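Probable arylamine n-acetyl transferase (Mycobacterium abscessus, PDB 4GUZ) probably transfers the acetyl group of acetyl coenzyme A to arylamine substrates. Local coordinates at residues Y78-V83 against A203-V208; H116-V121 against H189-E194; I142-E147 against D169-S174. All coordinates share one frame; numbering follows the deposited sequence.

Interaction 1: residues Y78-V83 against A203-V208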
# COMPACT_ATOMS: atom_id res chain seq x y z
N TYR A 78 5.82 -1.60 3.16
CA TYR A 78 5.16 -0.38 2.69
C TYR A 78 4.89 -0.48 1.17
O TYR A 78 5.00 -1.58 0.63
CB TYR A 78 5.84 0.93 3.15
CG TYR A 78 7.25 1.30 2.71
CD1 TYR A 78 7.80 0.78 1.53
CD2 TYR A 78 7.97 2.29 3.38
CE1 TYR A 78 9.06 1.19 1.08
CE2 TYR A 78 9.23 2.68 2.95
CZ TYR A 78 9.78 2.13 1.80
OH TYR A 78 11.02 2.56 1.39
N CYS A 79 4.43 0.60 0.52
CA CYS A 79 3.92 0.54 -0.85
C CYS A 79 4.80 -0.27 -1.83
O CYS A 79 4.27 -1.14 -2.52
CB CYS A 79 3.59 1.92 -1.41
SG CYS A 79 5.01 2.96 -1.83
N TYR A 80 6.11 -0.01 -1.84
CA TYR A 80 7.02 -0.62 -2.81
C TYR A 80 7.19 -2.12 -2.57
O TYR A 80 7.34 -2.85 -3.54
CB TYR A 80 8.35 0.16 -2.86
CG TYR A 80 8.15 1.54 -3.45
CD1 TYR A 80 7.47 1.72 -4.65
CD2 TYR A 80 8.55 2.68 -2.75
CE1 TYR A 80 7.19 2.99 -5.15
CE2 TYR A 80 8.29 3.96 -3.25
CZ TYR A 80 7.63 4.10 -4.46
OH TYR A 80 7.38 5.34 -4.99
N GLU A 81 7.05 -2.59 -1.33
CA GLU A 81 7.11 -4.03 -1.04
C GLU A 81 5.83 -4.71 -1.53
O GLU A 81 5.88 -5.77 -2.15
CB GLU A 81 7.30 -4.25 0.45
CG GLU A 81 8.69 -3.90 0.90
CD GLU A 81 8.77 -3.81 2.41
OE1 GLU A 81 8.40 -2.74 2.95
OE2 GLU A 81 9.20 -4.80 3.05
N HIS A 82 4.68 -4.06 -1.25
CA HIS A 82 3.35 -4.51 -1.68
C HIS A 82 3.28 -4.56 -3.22
O HIS A 82 2.79 -5.55 -3.77
CB HIS A 82 2.27 -3.55 -1.14
CG HIS A 82 1.89 -3.80 0.28
ND1 HIS A 82 0.78 -4.53 0.61
CD2 HIS A 82 2.53 -3.44 1.42
CE1 HIS A 82 0.74 -4.56 1.94
NE2 HIS A 82 1.78 -3.92 2.47
N VAL A 83 3.73 -3.49 -3.91
CA VAL A 83 3.68 -3.44 -5.39
C VAL A 83 4.64 -4.50 -6.00
O VAL A 83 4.26 -5.17 -6.96
CB VAL A 83 3.93 -2.01 -5.95
CG1 VAL A 83 4.30 -2.03 -7.43
CG2 VAL A 83 2.69 -1.15 -5.74
N ALA A 203 14.73 3.47 -6.81
CA ALA A 203 15.21 4.85 -6.70
C ALA A 203 14.28 5.68 -5.79
O ALA A 203 14.77 6.45 -4.97
CB ALA A 203 15.30 5.48 -8.09
N ALA A 204 12.96 5.47 -5.91
CA ALA A 204 11.94 6.16 -5.11
C ALA A 204 11.98 5.69 -3.67
O ALA A 204 11.91 6.51 -2.77
CB ALA A 204 10.56 5.93 -5.71
N SER A 205 12.11 4.37 -3.46
CA SER A 205 12.20 3.75 -2.14
C SER A 205 13.43 4.23 -1.38
O SER A 205 13.36 4.44 -0.17
CB SER A 205 12.22 2.23 -2.25
OG SER A 205 12.04 1.63 -0.98
N TYR A 206 14.57 4.43 -2.08
CA TYR A 206 15.78 4.96 -1.46
C TYR A 206 15.49 6.31 -0.76
O TYR A 206 15.91 6.50 0.38
CB TYR A 206 16.93 5.11 -2.48
CG TYR A 206 18.18 5.70 -1.87
CD1 TYR A 206 19.04 4.92 -1.10
CD2 TYR A 206 18.49 7.05 -2.03
CE1 TYR A 206 20.18 5.47 -0.50
CE2 TYR A 206 19.61 7.61 -1.42
CZ TYR A 206 20.45 6.82 -0.66
OH TYR A 206 21.58 7.35 -0.09
N PHE A 207 14.76 7.22 -1.44
CA PHE A 207 14.35 8.52 -0.90
C PHE A 207 13.34 8.31 0.25
O PHE A 207 13.52 8.89 1.33
CB PHE A 207 13.73 9.40 -2.01
CG PHE A 207 13.01 10.66 -1.56
CD1 PHE A 207 11.63 10.68 -1.43
CD2 PHE A 207 13.71 11.83 -1.31
CE1 PHE A 207 10.96 11.84 -1.01
CE2 PHE A 207 13.05 13.00 -0.89
CZ PHE A 207 11.68 12.99 -0.74
N VAL A 208 12.29 7.50 0.02
CA VAL A 208 11.25 7.25 1.02
C VAL A 208 11.82 6.62 2.32
O VAL A 208 11.42 7.03 3.42
CB VAL A 208 10.07 6.42 0.43
CG1 VAL A 208 9.06 6.01 1.51
CG2 VAL A 208 9.35 7.21 -0.66

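Interaction 2: residues H116-V121 against H189-E194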
# COMPACT_ATOMS: atom_id res chain seq x y z
N HIS A 116 4.37 7.10 -4.46
CA HIS A 116 3.44 6.03 -4.11
C HIS A 116 3.24 5.14 -5.32
O HIS A 116 2.65 5.57 -6.29
CB HIS A 116 2.09 6.56 -3.59
CG HIS A 116 1.10 5.46 -3.33
ND1 HIS A 116 1.38 4.43 -2.45
CD2 HIS A 116 -0.13 5.25 -3.88
CE1 HIS A 116 0.31 3.64 -2.48
NE2 HIS A 116 -0.62 4.09 -3.32
N GLY A 117 3.77 3.92 -5.26
CA GLY A 117 3.64 3.01 -6.39
C GLY A 117 2.30 2.31 -6.39
O GLY A 117 1.79 1.95 -5.32
N MET A 118 1.72 2.14 -7.59
CA MET A 118 0.45 1.46 -7.85
C MET A 118 0.59 0.70 -9.15
O MET A 118 1.54 0.94 -9.92
CB MET A 118 -0.71 2.47 -7.96
CG MET A 118 -0.98 3.21 -6.66
SD MET A 118 -2.13 4.57 -6.81
CE MET A 118 -1.11 5.81 -7.62
N LEU A 119 -0.36 -0.18 -9.42
CA LEU A 119 -0.39 -0.97 -10.65
C LEU A 119 -1.70 -0.76 -11.39
O LEU A 119 -2.75 -0.56 -10.75
CB LEU A 119 -0.17 -2.45 -10.34
CG LEU A 119 1.18 -2.77 -9.68
CD1 LEU A 119 1.08 -3.97 -8.75
CD2 LEU A 119 2.31 -2.91 -10.71
N VAL A 120 -1.64 -0.76 -12.74
CA VAL A 120 -2.83 -0.60 -13.59
C VAL A 120 -2.93 -1.87 -14.45
O VAL A 120 -1.94 -2.28 -15.05
CB VAL A 120 -2.81 0.71 -14.44
CG1 VAL A 120 -4.02 0.78 -15.38
CG2 VAL A 120 -2.79 1.94 -13.53
N VAL A 121 -4.12 -2.48 -14.49
CA VAL A 121 -4.41 -3.70 -15.23
C VAL A 121 -5.31 -3.38 -16.44
O VAL A 121 -6.29 -2.64 -16.31
CB VAL A 121 -5.03 -4.79 -14.31
CG1 VAL A 121 -5.48 -6.02 -15.11
CG2 VAL A 121 -4.05 -5.20 -13.22
N HIS A 189 -4.16 10.96 -3.26
CA HIS A 189 -3.03 11.09 -4.17
C HIS A 189 -3.49 11.50 -5.56
O HIS A 189 -4.68 11.40 -5.89
CB HIS A 189 -2.24 9.75 -4.25
CG HIS A 189 -3.04 8.53 -4.62
ND1 HIS A 189 -3.54 8.35 -5.89
CD2 HIS A 189 -3.27 7.40 -3.89
CE1 HIS A 189 -4.15 7.17 -5.87
NE2 HIS A 189 -3.98 6.55 -4.70
N THR A 190 -2.55 11.97 -6.37
CA THR A 190 -2.75 12.25 -7.79
C THR A 190 -1.85 11.28 -8.53
O THR A 190 -0.81 10.92 -8.00
CB THR A 190 -2.48 13.71 -8.20
OG1 THR A 190 -1.08 14.01 -8.03
CG2 THR A 190 -3.38 14.72 -7.49
N PHE A 191 -2.23 10.84 -9.71
CA PHE A 191 -1.35 9.95 -10.48
C PHE A 191 -1.51 10.23 -11.96
O PHE A 191 -2.50 10.80 -12.39
CB PHE A 191 -1.60 8.45 -10.17
CG PHE A 191 -3.01 7.95 -10.43
CD1 PHE A 191 -3.98 8.02 -9.44
CD2 PHE A 191 -3.35 7.37 -11.65
CE1 PHE A 191 -5.29 7.58 -9.68
CE2 PHE A 191 -4.65 6.93 -11.89
CZ PHE A 191 -5.60 7.02 -10.90
N VAL A 192 -0.52 9.80 -12.73
CA VAL A 192 -0.47 9.84 -14.20
C VAL A 192 -0.18 8.40 -14.63
O VAL A 192 0.39 7.63 -13.85
CB VAL A 192 0.57 10.86 -14.73
CG1 VAL A 192 0.17 12.29 -14.35
CG2 VAL A 192 1.97 10.53 -14.27
N LEU A 193 -0.55 8.04 -15.86
CA LEU A 193 -0.38 6.67 -16.32
C LEU A 193 0.99 6.39 -16.93
O LEU A 193 1.17 5.30 -17.46
CB LEU A 193 -1.47 6.33 -17.33
CG LEU A 193 -2.93 6.49 -16.84
CD1 LEU A 193 -3.90 6.12 -17.94
CD2 LEU A 193 -3.19 5.65 -15.56
N GLU A 194 1.96 7.33 -16.85
CA GLU A 194 3.30 7.07 -17.37
C GLU A 194 3.84 5.76 -16.78
O GLU A 194 3.91 5.63 -15.55
CB GLU A 194 4.27 8.23 -17.03
CG GLU A 194 5.59 8.16 -17.81
CD GLU A 194 5.44 8.20 -19.33
OE1 GLU A 194 4.67 9.05 -19.83
OE2 GLU A 194 6.02 7.32 -20.00

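Interaction 3: residues I142-E147 against D169-S174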
# COMPACT_ATOMS: atom_id res chain seq x y z
N ILE A 142 -10.26 -0.35 -9.11
CA ILE A 142 -11.15 0.76 -9.44
C ILE A 142 -11.08 1.00 -10.93
O ILE A 142 -9.98 1.20 -11.47
CB ILE A 142 -10.76 2.03 -8.60
CG1 ILE A 142 -11.05 1.82 -7.09
CG2 ILE A 142 -11.46 3.29 -9.13
CD1 ILE A 142 -10.49 2.93 -6.15
N ARG A 143 -12.25 1.00 -11.59
CA ARG A 143 -12.40 1.27 -13.03
C ARG A 143 -11.89 2.64 -13.35
O ARG A 143 -12.37 3.62 -12.79
CB ARG A 143 -13.89 1.15 -13.44
CG ARG A 143 -14.15 1.21 -14.93
CD ARG A 143 -15.62 0.93 -15.19
NE ARG A 143 -15.79 -0.46 -15.60
CZ ARG A 143 -16.65 -1.31 -15.07
NH1 ARG A 143 -17.44 -0.94 -14.07
NH2 ARG A 143 -16.72 -2.56 -15.52
N LEU A 144 -10.90 2.73 -14.24
CA LEU A 144 -10.34 4.02 -14.61
C LEU A 144 -11.29 4.70 -15.57
O LEU A 144 -11.44 4.29 -16.72
CB LEU A 144 -8.93 3.87 -15.18
CG LEU A 144 -8.07 5.13 -15.23
CD1 LEU A 144 -7.54 5.51 -13.84
CD2 LEU A 144 -6.91 4.91 -16.17
N VAL A 145 -11.99 5.68 -15.05
CA VAL A 145 -12.97 6.51 -15.76
C VAL A 145 -12.59 7.95 -15.47
O VAL A 145 -11.80 8.19 -14.54
CB VAL A 145 -14.45 6.19 -15.37
CG1 VAL A 145 -14.88 4.82 -15.89
CG2 VAL A 145 -14.70 6.31 -13.87
N ASP A 146 -13.15 8.91 -16.21
CA ASP A 146 -12.82 10.33 -15.99
C ASP A 146 -13.41 10.91 -14.70
O ASP A 146 -12.91 11.92 -14.20
CB ASP A 146 -13.25 11.18 -17.17
CG ASP A 146 -12.43 11.01 -18.43
OD1 ASP A 146 -11.68 10.00 -18.52
OD2 ASP A 146 -12.49 11.90 -19.30
N GLU A 147 -14.48 10.30 -14.17
CA GLU A 147 -15.05 10.77 -12.92
C GLU A 147 -16.01 9.74 -12.35
O GLU A 147 -16.87 9.25 -13.08
CB GLU A 147 -15.76 12.13 -13.10
CG GLU A 147 -15.95 12.89 -11.81
CD GLU A 147 -17.21 12.59 -11.04
OE1 GLU A 147 -18.04 11.76 -11.50
OE2 GLU A 147 -17.38 13.20 -9.95
N ASP A 169 -1.93 15.47 -17.36
CA ASP A 169 -3.24 14.84 -17.52
C ASP A 169 -3.22 13.67 -16.59
O ASP A 169 -2.45 12.73 -16.79
CB ASP A 169 -3.51 14.44 -19.00
CG ASP A 169 -4.73 13.56 -19.21
OD1 ASP A 169 -5.65 13.62 -18.37
OD2 ASP A 169 -4.76 12.81 -20.19
N GLY A 170 -3.99 13.75 -15.52
CA GLY A 170 -3.96 12.69 -14.52
C GLY A 170 -5.26 12.56 -13.76
O GLY A 170 -6.26 13.18 -14.13
N TRP A 171 -5.23 11.76 -12.68
CA TRP A 171 -6.39 11.53 -11.83
C TRP A 171 -6.10 11.86 -10.39
O TRP A 171 -4.99 11.60 -9.92
CB TRP A 171 -6.83 10.05 -11.90
CG TRP A 171 -7.50 9.62 -13.17
CD1 TRP A 171 -8.83 9.39 -13.36
CD2 TRP A 171 -6.86 9.40 -14.44
NE1 TRP A 171 -9.07 9.07 -14.68
CE2 TRP A 171 -7.88 9.07 -15.37
CE3 TRP A 171 -5.53 9.43 -14.88
CZ2 TRP A 171 -7.61 8.80 -16.71
CZ3 TRP A 171 -5.26 9.23 -16.22
CH2 TRP A 171 -6.29 8.88 -17.12
N THR A 172 -7.15 12.25 -9.65
CA THR A 172 -7.06 12.39 -8.21
C THR A 172 -7.93 11.33 -7.61
O THR A 172 -9.10 11.24 -7.98
CB THR A 172 -7.48 13.81 -7.71
OG1 THR A 172 -6.70 14.80 -8.36
CG2 THR A 172 -7.39 13.97 -6.16
N LEU A 173 -7.38 10.54 -6.69
CA LEU A 173 -8.18 9.61 -5.91
C LEU A 173 -8.41 10.28 -4.57
O LEU A 173 -7.43 10.66 -3.92
CB LEU A 173 -7.55 8.22 -5.75
CG LEU A 173 -8.39 7.23 -4.96
CD1 LEU A 173 -9.51 6.64 -5.86
CD2 LEU A 173 -7.54 6.10 -4.39
N SER A 174 -9.69 10.47 -4.17
CA SER A 174 -10.04 11.12 -2.90
C SER A 174 -10.78 10.16 -1.98
O SER A 174 -11.43 9.22 -2.46
CB SER A 174 -10.91 12.36 -3.12
OG SER A 174 -10.29 13.34 -3.94

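Interaction 1: residues Y78-V83 against A203-V208
Tyr78 and Ser205 make the polar link between the start of helix 79-92 and helix 198-210. Their hydroxyls, Tyr78 OH and Ser205 OG, are hydrogen-bonded at 2.7 Å, and either could be the donor. Ser205 OG sits in the plane of the Tyr78 ring, at its edge. The first torsion of Tyr78 (chi1 64°) sets CG between the backbone N and the carbonyl carbon, turned toward helix 198-210.

Apolar contacts lie next to this bond. Val208 CG1 packs 3.6 Å from Tyr78 CE2, the two side chains sliding past each other in opposite directions. Tyr80 comes in beside them: its CD2 is 3.7 Å from Ser205 CB, and its CZ is 3.7 Å from Ala204 CB. Tyr80 OH is hydrogen-bonded to Gln101, outside both segments. One face of the Tyr80 ring carries Cys79 SG, 3.5 Å above its centre.

Within the first segment, Tyr78 N donates to Glu81 OE1 at 2.8 Å, from above the carboxylate plane. Glu81 also forms a salt bridge with Lys69.

Cys79 fits the nucleophile of the Cys-His-Asp triad used by this family. The contact therefore joins the probable catalytic helix start to helix 198-210 through two tyrosines, whose buried hydroxyls both have partners.

Interaction 2: residues H116-V121 against H189-E194
Met118 and His189 bury the most surface in this contact between strands 116-123 and 185-196. They reach toward each other, tip to tip. The Met118 chain bends at chi3 (-75°), which places CE over one face of the His189 ring. This methyl is 4.0 Å from the ring centroid and offset toward the rim, a CH-pi contact. The sulfur approaches obliquely: Met118 SD is 3.4 Å from His189 CE1.

The same methyl also touches Phe191, with Met118 CE 3.7 Å from Phe191 CB. The sulfur keeps a longer Met-aromatic contact with that ring, 5.3 Å from Met118 SD to the Phe191 centroid. Phe191 CE1 in turn lies in plane at the edge of the His189 ring.

On the same side of the His189 ring as the methyl, the His116 ring meets it obliquely, their planes at 36°. His116 CD2 is 3.8 Å from His189 CD2. His116 NE2 is hydrogen-bonded to Asp131 OD1 and His189 NE2 to Asp131 OD2.

His116 and Asp131 fit the family's Cys-His-Asp triad with Cys79. Both histidines grip the probable catalytic aspartate, and the methionine packs on His189. This second-shell imidazole would therefore position Asp131.

Interaction 3: residues I142-E147 against D169-S174
Trp171 meets Leu144 and Val145, and it buries more surface here than any other residue of the two segments. The second segment lies on strand 170-176. The first begins on the short strand 142-143 and runs on as a loop toward strand 147-152. At the beginning of the second segment, Asp169 is held by a salt bridge to Arg161. Arg161 also pairs with Asp146 of the first segment, so one arginine ties both segments together at this end.

Trp171 follows after Gly170. Its first torsion, with CG anti to the carbonyl carbon (chi1 -73°), sets CG on the side of the first segment. Leu144 crosses the indole at about a right angle and lays CD1 over one face. Leu144 CD1 is 3.8 Å from the centroid of the five-membered ring and only 7° off its normal, a CH-pi contact. The other methyl, Leu144 CD2, lies on the same side of the indole, above the rim of the benzene part and 4.0 Å from Trp171 CZ2. The indole N-H is used at the ring edge: Trp171 NE1 donates to Val145 O at 2.9 Å. The bond is bent, with an angle of 141° at the hydrogen. The oxygen lies close to the indole plane, while the nitrogen stands above the carbonyl plane. The Trp171 ring also meets the ring of Phe191, whose plane is nearly parallel to it.

Leu173 closes the contact. Its CD1 meets Ile142 CD1 at 3.8 Å, the two side chains crossing obliquely. Leu173 also touches His189 and Asp131.

Trp171 thus works in two ways: its face packs against a leucine, and its N-H ties down the carbonyl of the loop. This joins strand 170-176 to the loop that connects the two outermost strands of the eight-stranded sheet, and at Leu173 the packing reaches the edge of the probable active site.

In the fold
Interaction 2 joins the other two. Its centre is about 13 Å from that of interaction 1 and about 10 Å from that of interaction 3; interactions 1 and 3 do not touch, their nearest atoms being about 12 Å apart. Along the chain they are nested: interaction 3 inside interaction 2, and that inside interaction 1. Interactions 2 and 3 share the eight-stranded antiparallel sheet, where strands 170-176 and 185-196 are neighbours. Helix 198-210 of interaction 1 follows strand 185-196 directly. Cys79 touches His116, so interactions 1 and 2 meet at the probable catalytic triad, with interaction 3 packing behind it.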